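Local coordinates for lovastatin nonaketide synthase, polyketide synthase component (Aspergillus terreus, PDB 7CPX), which builds dihydromonacolin L, the polyketide precursor of lovastatin, from nine malonyl-CoA units with NADPH and S-adenosyl-L-methionine, as a homodimeric megasynthase working with lovC, at residues G1420-A1434 with G1451-G1463. The protein carries 2 engineered substitutions. Numbering follows the deposited sequence.
Sequences GPALHYARELVAQIA and GATKYVLATPQLG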
ATOM      1  N   GLY A1420       3.381 -69.787 -18.487  1.00169.35           N
ATOM      2  CA  GLY A1420       3.976 -68.519 -18.837  1.00169.35           C
ATOM      3  C   GLY A1420       4.661 -68.490 -20.191  1.00169.35           C
ATOM      4  O   GLY A1420       4.465 -67.561 -20.982  1.00169.35           O
ATOM      5  N   PRO A1421       5.491 -69.495 -20.485  1.00167.10           N
ATOM      6  CA  PRO A1421       6.194 -69.488 -21.778  1.00167.10           C
ATOM      7  C   PRO A1421       5.253 -69.497 -22.964  1.00167.10           C
ATOM      8  O   PRO A1421       5.579 -68.925 -24.011  1.00167.10           O
ATOM      9  CB  PRO A1421       7.054 -70.758 -21.722  1.00167.10           C
ATOM     10  CG  PRO A1421       7.146 -71.113 -20.285  1.00167.10           C
ATOM     11  CD  PRO A1421       5.869 -70.655 -19.661  1.00167.10           C
ATOM     12  N   ALA A1422       4.089 -70.133 -22.833  1.00163.71           N
ATOM     13  CA  ALA A1422       3.098 -70.059 -23.898  1.00163.71           C
ATOM     14  C   ALA A1422       2.630 -68.626 -24.101  1.00163.71           C
ATOM     15  O   ALA A1422       2.427 -68.185 -25.236  1.00163.71           O
ATOM     16  CB  ALA A1422       1.915 -70.970 -23.579  1.00163.71           C
ATOM     17  N   LEU A1423       2.461 -67.877 -23.010  1.00157.01           N
ATOM     18  CA  LEU A1423       2.074 -66.476 -23.135  1.00157.01           C
ATOM     19  C   LEU A1423       3.202 -65.638 -23.727  1.00157.01           C
ATOM     20  O   LEU A1423       2.943 -64.689 -24.476  1.00157.01           O
ATOM     21  CB  LEU A1423       1.652 -65.933 -21.770  1.00157.01           C
ATOM     22  CG  LEU A1423       0.541 -64.882 -21.762  1.00157.01           C
ATOM     23  CD1 LEU A1423      -0.726 -65.426 -22.402  1.00157.01           C
ATOM     24  CD2 LEU A1423       0.257 -64.427 -20.340  1.00157.01           C
ATOM     25  N   HIS A1424       4.455 -65.967 -23.406  1.00156.58           N
ATOM     26  CA  HIS A1424       5.579 -65.297 -24.054  1.00156.58           C
ATOM     27  C   HIS A1424       5.570 -65.552 -25.557  1.00156.58           C
ATOM     28  O   HIS A1424       5.788 -64.633 -26.358  1.00156.58           O
ATOM     29  CB  HIS A1424       6.898 -65.772 -23.445  1.00156.58           C
ATOM     30  CG  HIS A1424       7.114 -65.321 -22.035  1.00156.58           C
ATOM     31  ND1 HIS A1424       7.493 -64.036 -21.716  1.00156.58           N
ATOM     32  CD2 HIS A1424       7.017 -65.987 -20.860  1.00156.58           C
ATOM     33  CE1 HIS A1424       7.614 -63.928 -20.405  1.00156.58           C
ATOM     34  NE2 HIS A1424       7.330 -65.098 -19.863  1.00156.58           N
ATOM     35  N   TYR A1425       5.327 -66.801 -25.958  1.00157.37           N
ATOM     36  CA  TYR A1425       5.214 -67.113 -27.377  1.00157.37           C
ATOM     37  C   TYR A1425       4.037 -66.386 -28.008  1.00157.37           C
ATOM     38  O   TYR A1425       4.111 -65.977 -29.170  1.00157.37           O
ATOM     39  CB  TYR A1425       5.067 -68.622 -27.577  1.00157.37           C
ATOM     40  CG  TYR A1425       6.332 -69.417 -27.335  1.00157.37           C
ATOM     41  CD1 TYR A1425       7.573 -68.916 -27.699  1.00157.37           C
ATOM     42  CD2 TYR A1425       6.282 -70.671 -26.746  1.00157.37           C
ATOM     43  CE1 TYR A1425       8.723 -69.638 -27.484  1.00157.37           C
ATOM     44  CE2 TYR A1425       7.432 -71.401 -26.524  1.00157.37           C
ATOM     45  CZ  TYR A1425       8.650 -70.879 -26.896  1.00157.37           C
ATOM     46  OH  TYR A1425       9.805 -71.597 -26.680  1.00157.37           O
ATOM     47  N   ALA A1426       2.942 -66.229 -27.265  1.00154.29           N
ATOM     48  CA  ALA A1426       1.814 -65.457 -27.771  1.00154.29           C
ATOM     49  C   ALA A1426       2.213 -64.009 -28.012  1.00154.29           C
ATOM     50  O   ALA A1426       1.834 -63.415 -29.026  1.00154.29           O
ATOM     51  CB  ALA A1426       0.642 -65.532 -26.793  1.00154.29           C
ATOM     52  N   ARG A1427       2.971 -63.423 -27.084  1.00149.24           N
ATOM     53  CA  ARG A1427       3.454 -62.063 -27.301  1.00149.24           C
ATOM     54  C   ARG A1427       4.340 -61.995 -28.536  1.00149.24           C
ATOM     55  O   ARG A1427       4.234 -61.058 -29.330  1.00149.24           O
ATOM     56  CB  ARG A1427       4.223 -61.546 -26.085  1.00149.24           C
ATOM     57  CG  ARG A1427       4.638 -60.082 -26.239  1.00149.24           C
ATOM     58  CD  ARG A1427       5.771 -59.674 -25.312  1.00149.24           C
ATOM     59  NE  ARG A1427       5.542 -60.050 -23.923  1.00149.24           N
ATOM     60  CZ  ARG A1427       6.144 -61.056 -23.301  1.00149.24           C
ATOM     61  NH1 ARG A1427       7.015 -61.836 -23.922  1.00149.24           N
ATOM     62  NH2 ARG A1427       5.870 -61.281 -22.020  1.00149.24           N
ATOM     63  N   GLU A1428       5.230 -62.973 -28.704  1.00148.45           N
ATOM     64  CA  GLU A1428       6.105 -62.977 -29.873  1.00148.45           C
ATOM     65  C   GLU A1428       5.293 -63.052 -31.161  1.00148.45           C
ATOM     66  O   GLU A1428       5.551 -62.317 -32.123  1.00148.45           O
ATOM     67  CB  GLU A1428       7.084 -64.148 -29.788  1.00148.45           C
ATOM     68  CG  GLU A1428       8.068 -64.060 -28.635  1.00148.45           C
ATOM     69  CD  GLU A1428       9.103 -62.971 -28.830  1.00148.45           C
ATOM     70  OE1 GLU A1428       9.073 -62.300 -29.883  1.00148.45           O
ATOM     71  OE2 GLU A1428       9.950 -62.786 -27.930  1.00148.45           O
ATOM     72  N   LEU A1429       4.299 -63.939 -31.191  1.00147.97           N
ATOM     73  CA  LEU A1429       3.474 -64.107 -32.381  1.00147.97           C
ATOM     74  C   LEU A1429       2.686 -62.840 -32.683  1.00147.97           C
ATOM     75  O   LEU A1429       2.609 -62.400 -33.836  1.00147.97           O
ATOM     76  CB  LEU A1429       2.531 -65.294 -32.186  1.00147.97           C
ATOM     77  CG  LEU A1429       1.516 -65.573 -33.294  1.00147.97           C
ATOM     78  CD1 LEU A1429       2.223 -65.959 -34.579  1.00147.97           C
ATOM     79  CD2 LEU A1429       0.555 -66.664 -32.854  1.00147.97           C
ATOM     80  N   VAL A1430       2.089 -62.239 -31.652  1.00144.17           N
ATOM     81  CA  VAL A1430       1.316 -61.019 -31.854  1.00144.17           C
ATOM     82  C   VAL A1430       2.226 -59.894 -32.322  1.00144.17           C
ATOM     83  O   VAL A1430       1.847 -59.086 -33.176  1.00144.17           O
ATOM     84  CB  VAL A1430       0.565 -60.639 -30.565  1.00144.17           C
ATOM     85  CG1 VAL A1430      -0.060 -59.263 -30.706  1.00144.17           C
ATOM     86  CG2 VAL A1430      -0.497 -61.672 -30.256  1.00144.17           C
ATOM     87  N   ALA A1431       3.436 -59.818 -31.767  1.00139.20           N
ATOM     88  CA  ALA A1431       4.383 -58.797 -32.193  1.00139.20           C
ATOM     89  C   ALA A1431       4.726 -58.962 -33.664  1.00139.20           C
ATOM     90  O   ALA A1431       4.704 -57.994 -34.431  1.00139.20           O
ATOM     91  CB  ALA A1431       5.646 -58.868 -31.337  1.00139.20           C
ATOM     92  N   GLN A1432       5.035 -60.191 -34.081  1.00135.29           N
ATOM     93  CA  GLN A1432       5.370 -60.426 -35.481  1.00135.29           C
ATOM     94  C   GLN A1432       4.197 -60.086 -36.391  1.00135.29           C
ATOM     95  O   GLN A1432       4.375 -59.445 -37.436  1.00135.29           O
ATOM     96  CB  GLN A1432       5.801 -61.879 -35.678  1.00135.29           C
ATOM     97  CG  GLN A1432       7.102 -62.232 -34.978  1.00135.29           C
ATOM     98  CD  GLN A1432       7.455 -63.700 -35.100  1.00135.29           C
ATOM     99  OE1 GLN A1432       6.618 -64.523 -35.469  1.00135.29           O
ATOM    100  NE2 GLN A1432       8.701 -64.035 -34.789  1.00135.29           N
ATOM    101  N   ILE A1433       2.988 -60.490 -36.004  1.00140.25           N
ATOM    102  CA  ILE A1433       1.819 -60.264 -36.848  1.00140.25           C
ATOM    103  C   ILE A1433       1.525 -58.772 -36.962  1.00140.25           C
ATOM    104  O   ILE A1433       1.295 -58.248 -38.058  1.00140.25           O
ATOM    105  CB  ILE A1433       0.606 -61.037 -36.302  1.00140.25           C
ATOM    106  CG1 ILE A1433       0.855 -62.543 -36.402  1.00140.25           C
ATOM    107  CG2 ILE A1433      -0.651 -60.660 -37.067  1.00140.25           C
ATOM    108  CD1 ILE A1433      -0.130 -63.385 -35.623  1.00140.25           C
ATOM    109  N   ALA A1434       1.530 -58.065 -35.828  1.00134.19           N
ATOM    110  CA  ALA A1434       1.246 -56.636 -35.847  1.00134.19           C
ATOM    111  C   ALA A1434       2.343 -55.862 -36.559  1.00134.19           C
ATOM    112  O   ALA A1434       2.075 -54.815 -37.159  1.00134.19           O
ATOM    113  CB  ALA A1434       1.072 -56.116 -34.421  1.00134.19           C
ATOM    114  N   GLY A1451      -4.316 -60.642 -18.273  1.00154.21           N
ATOM    115  CA  GLY A1451      -2.954 -61.148 -18.221  1.00154.21           C
ATOM    116  C   GLY A1451      -2.394 -61.424 -19.602  1.00154.21           C
ATOM    117  O   GLY A1451      -1.276 -61.017 -19.929  1.00154.21           O
ATOM    118  N   ALA A1452      -3.170 -62.115 -20.438  1.00152.99           N
ATOM    119  CA  ALA A1452      -2.768 -62.303 -21.827  1.00152.99           C
ATOM    120  C   ALA A1452      -2.731 -60.972 -22.564  1.00152.99           C
ATOM    121  O   ALA A1452      -1.848 -60.742 -23.400  1.00152.99           O
ATOM    122  CB  ALA A1452      -3.718 -63.277 -22.523  1.00152.99           C
ATOM    123  N   THR A1453      -3.691 -60.092 -22.276  1.00149.78           N
ATOM    124  CA  THR A1453      -3.653 -58.751 -22.848  1.00149.78           C
ATOM    125  C   THR A1453      -2.380 -58.026 -22.436  1.00149.78           C
ATOM    126  O   THR A1453      -1.714 -57.403 -23.269  1.00149.78           O
ATOM    127  CB  THR A1453      -4.879 -57.953 -22.408  1.00149.78           C
ATOM    128  OG1 THR A1453      -6.068 -58.707 -22.669  1.00149.78           O
ATOM    129  CG2 THR A1453      -4.951 -56.632 -23.157  1.00149.78           C
ATOM    130  N   LYS A1454      -2.020 -58.104 -21.153  1.00149.12           N
ATOM    131  CA  LYS A1454      -0.777 -57.491 -20.699  1.00149.12           C
ATOM    132  C   LYS A1454       0.413 -58.057 -21.460  1.00149.12           C
ATOM    133  O   LYS A1454       1.261 -57.308 -21.957  1.00149.12           O
ATOM    134  CB  LYS A1454      -0.596 -57.715 -19.199  1.00149.12           C
ATOM    135  CG  LYS A1454      -1.396 -56.780 -18.316  1.00149.12           C
ATOM    136  CD  LYS A1454      -1.020 -56.974 -16.857  1.00149.12           C
ATOM    137  CE  LYS A1454      -1.718 -55.973 -15.956  1.00149.12           C
ATOM    138  NZ  LYS A1454      -1.335 -56.152 -14.529  1.00149.12           N
ATOM    139  N   TYR A1455       0.487 -59.383 -21.567  1.00152.65           N
ATOM    140  CA  TYR A1455       1.645 -60.006 -22.197  1.00152.65           C
ATOM    141  C   TYR A1455       1.768 -59.590 -23.658  1.00152.65           C
ATOM    142  O   TYR A1455       2.816 -59.097 -24.088  1.00152.65           O
ATOM    143  CB  TYR A1455       1.546 -61.525 -22.083  1.00152.65           C
ATOM    144  CG  TYR A1455       2.449 -62.122 -21.029  1.00152.65           C
ATOM    145  CD1 TYR A1455       2.274 -61.824 -19.686  1.00152.65           C
ATOM    146  CD2 TYR A1455       3.469 -62.994 -21.379  1.00152.65           C
ATOM    147  CE1 TYR A1455       3.097 -62.372 -18.721  1.00152.65           C
ATOM    148  CE2 TYR A1455       4.297 -63.546 -20.423  1.00152.65           C
ATOM    149  CZ  TYR A1455       4.106 -63.232 -19.095  1.00152.65           C
ATOM    150  OH  TYR A1455       4.928 -63.781 -18.137  1.00152.65           O
ATOM    151  N   VAL A1456       0.696 -59.764 -24.435  1.00148.16           N
ATOM    152  CA  VAL A1456       0.788 -59.529 -25.872  1.00148.16           C
ATOM    153  C   VAL A1456       0.897 -58.038 -26.172  1.00148.16           C
ATOM    154  O   VAL A1456       1.727 -57.615 -26.986  1.00148.16           O
ATOM    155  CB  VAL A1456      -0.409 -60.168 -26.599  1.00148.16           C
ATOM    156  CG1 VAL A1456      -0.483 -61.656 -26.288  1.00148.16           C
ATOM    157  CG2 VAL A1456      -1.709 -59.469 -26.228  1.00148.16           C
ATOM    158  N   LEU A1457       0.070 -57.219 -25.524  1.00142.28           N
ATOM    159  CA  LEU A1457       0.050 -55.788 -25.787  1.00142.28           C
ATOM    160  C   LEU A1457       1.238 -55.060 -25.178  1.00142.28           C
ATOM    161  O   LEU A1457       1.453 -53.885 -25.495  1.00142.28           O
ATOM    162  CB  LEU A1457      -1.255 -55.186 -25.257  1.00142.28           C
ATOM    163  CG  LEU A1457      -1.578 -53.745 -25.658  1.00142.28           C
ATOM    164  CD1 LEU A1457      -1.614 -53.597 -27.169  1.00142.28           C
ATOM    165  CD2 LEU A1457      -2.903 -53.322 -25.053  1.00142.28           C
ATOM    166  N   ALA A1458       2.012 -55.724 -24.318  1.00141.60           N
ATOM    167  CA  ALA A1458       3.217 -55.117 -23.766  1.00141.60           C
ATOM    168  C   ALA A1458       4.333 -55.004 -24.793  1.00141.60           C
ATOM    169  O   ALA A1458       5.358 -54.380 -24.498  1.00141.60           O
ATOM    170  CB  ALA A1458       3.714 -55.920 -22.564  1.00141.60           C
ATOM    171  N   THR A1459       4.167 -55.591 -25.971  1.00136.79           N
ATOM    172  CA  THR A1459       5.186 -55.479 -27.001  1.00136.79           C
ATOM    173  C   THR A1459       5.439 -54.003 -27.298  1.00136.79           C
ATOM    174  O   THR A1459       4.482 -53.249 -27.520  1.00136.79           O
ATOM    175  CB  THR A1459       4.752 -56.207 -28.272  1.00136.79           C
ATOM    176  OG1 THR A1459       4.426 -57.567 -27.962  1.00136.79           O
ATOM    177  CG2 THR A1459       5.865 -56.183 -29.311  1.00136.79           C
ATOM    178  N   PRO A1460       6.694 -53.553 -27.316  1.00124.68           N
ATOM    179  CA  PRO A1460       6.958 -52.120 -27.512  1.00124.68           C
ATOM    180  C   PRO A1460       6.616 -51.688 -28.930  1.00124.68           C
ATOM    181  O   PRO A1460       7.181 -52.195 -29.902  1.00124.68           O
ATOM    182  CB  PRO A1460       8.458 -51.994 -27.224  1.00124.68           C
ATOM    183  CG  PRO A1460       9.010 -53.336 -27.545  1.00124.68           C
ATOM    184  CD  PRO A1460       7.941 -54.324 -27.168  1.00124.68           C
ATOM    185  N   GLN A1461       5.682 -50.743 -29.042  1.00116.70           N
ATOM    186  CA  GLN A1461       5.364 -50.102 -30.316  1.00116.70           C
ATOM    187  C   GLN A1461       4.815 -51.109 -31.328  1.00116.70           C
ATOM    188  O   GLN A1461       5.359 -51.280 -32.419  1.00116.70           O
ATOM    189  CB  GLN A1461       6.592 -49.384 -30.881  1.00116.70           C
ATOM    190  CG  GLN A1461       7.309 -48.481 -29.891  1.00116.70           C
ATOM    191  CD  GLN A1461       8.758 -48.250 -30.265  1.00116.70           C
ATOM    192  OE1 GLN A1461       9.087 -48.061 -31.436  1.00116.70           O
ATOM    193  NE2 GLN A1461       9.638 -48.279 -29.271  1.00116.70           N
ATOM    194  N   LEU A1462       3.730 -51.782 -30.956  1.00131.21           N
ATOM    195  CA  LEU A1462       3.044 -52.674 -31.878  1.00131.21           C
ATOM    196  C   LEU A1462       1.874 -51.944 -32.526  1.00131.21           C
ATOM    197  O   LEU A1462       1.222 -51.099 -31.908  1.00131.21           O
ATOM    198  CB  LEU A1462       2.563 -53.941 -31.161  1.00131.21           C
ATOM    199  CG  LEU A1462       1.230 -53.917 -30.414  1.00131.21           C
ATOM    200  CD1 LEU A1462       0.070 -54.295 -31.331  1.00131.21           C
ATOM    201  CD2 LEU A1462       1.285 -54.854 -29.223  1.00131.21           C
ATOM    202  N   GLY A1463       1.620 -52.277 -33.788  1.00129.91           N
ATOM    203  CA  GLY A1463       0.688 -51.527 -34.609  1.00129.91           C
ATOM    204  C   GLY A1463      -0.773 -51.885 -34.422  1.00129.91           C
ATOM    205  O   GLY A1463      -1.355 -52.580 -35.260  1.00129.91           O
TER
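The side chain of Tyr1455 packs as a knob into the hole that Gly1420, Leu1423, His1424 and Arg1427 form on helix 1420-1434. Its CB lies against CG and CD2 of Leu1423, and from CG outward the ring is roofed by that leucine: CD2 of Leu1423 stands 3.5 Å from the ring centroid, over one face and displaced toward the CG side, a CH-pi contact. Farther along, CD2 and CE2 of Tyr1455 run beside NH2 of Arg1427, the guanidinium plane inclined to the ring at a shallow angle. CE2 then points at the centre of the His1424 imidazole, a T-shaped pair with planes at 66° and centroids 4.7 Å apart. At the tip, OH of Tyr1455 lies 3.2 Å from NE2 of His1424. The other Leu1423 methyl, CD1, rests on CB of Ala1452.

Arg1427 leaves its helix with CG anti to the backbone N (chi1 -175°) and bends at chi3, which brings NE to the carbonyl O of Tyr1455 at 2.9 Å in a weak, strongly bent hydrogen bond. Its NH1 donates to ND1 of His1424, a bond lying nearly in the guanidinium plane that ties together the two side chains that meet CD2 and CE2 of Tyr1455.

Farther on, Val1456 meets Val1430 and Ala1426, while CG2 of Thr1459 touches CB of Ala1431 at 3.4 Å; OG1 of Thr1459 turns back to the carbonyl O of Val1456. CD1 of Leu1462 closes on CB of Ala1434.

The helix axes, 8.0 Å apart at closest approach, cross at -49°. Both helices also touch strand 1512-1518, through Val1430 on Ile1516 and Ala1452 on Ser1518. Gly1451 is the last glycine of what is probably the GxGxxG-type turn between strand 1440-1445 and helix 1451-1457, as in the Rossmann-like fold of S-adenosyl-L-methionine-dependent methyltransferases, here the CMeT domain.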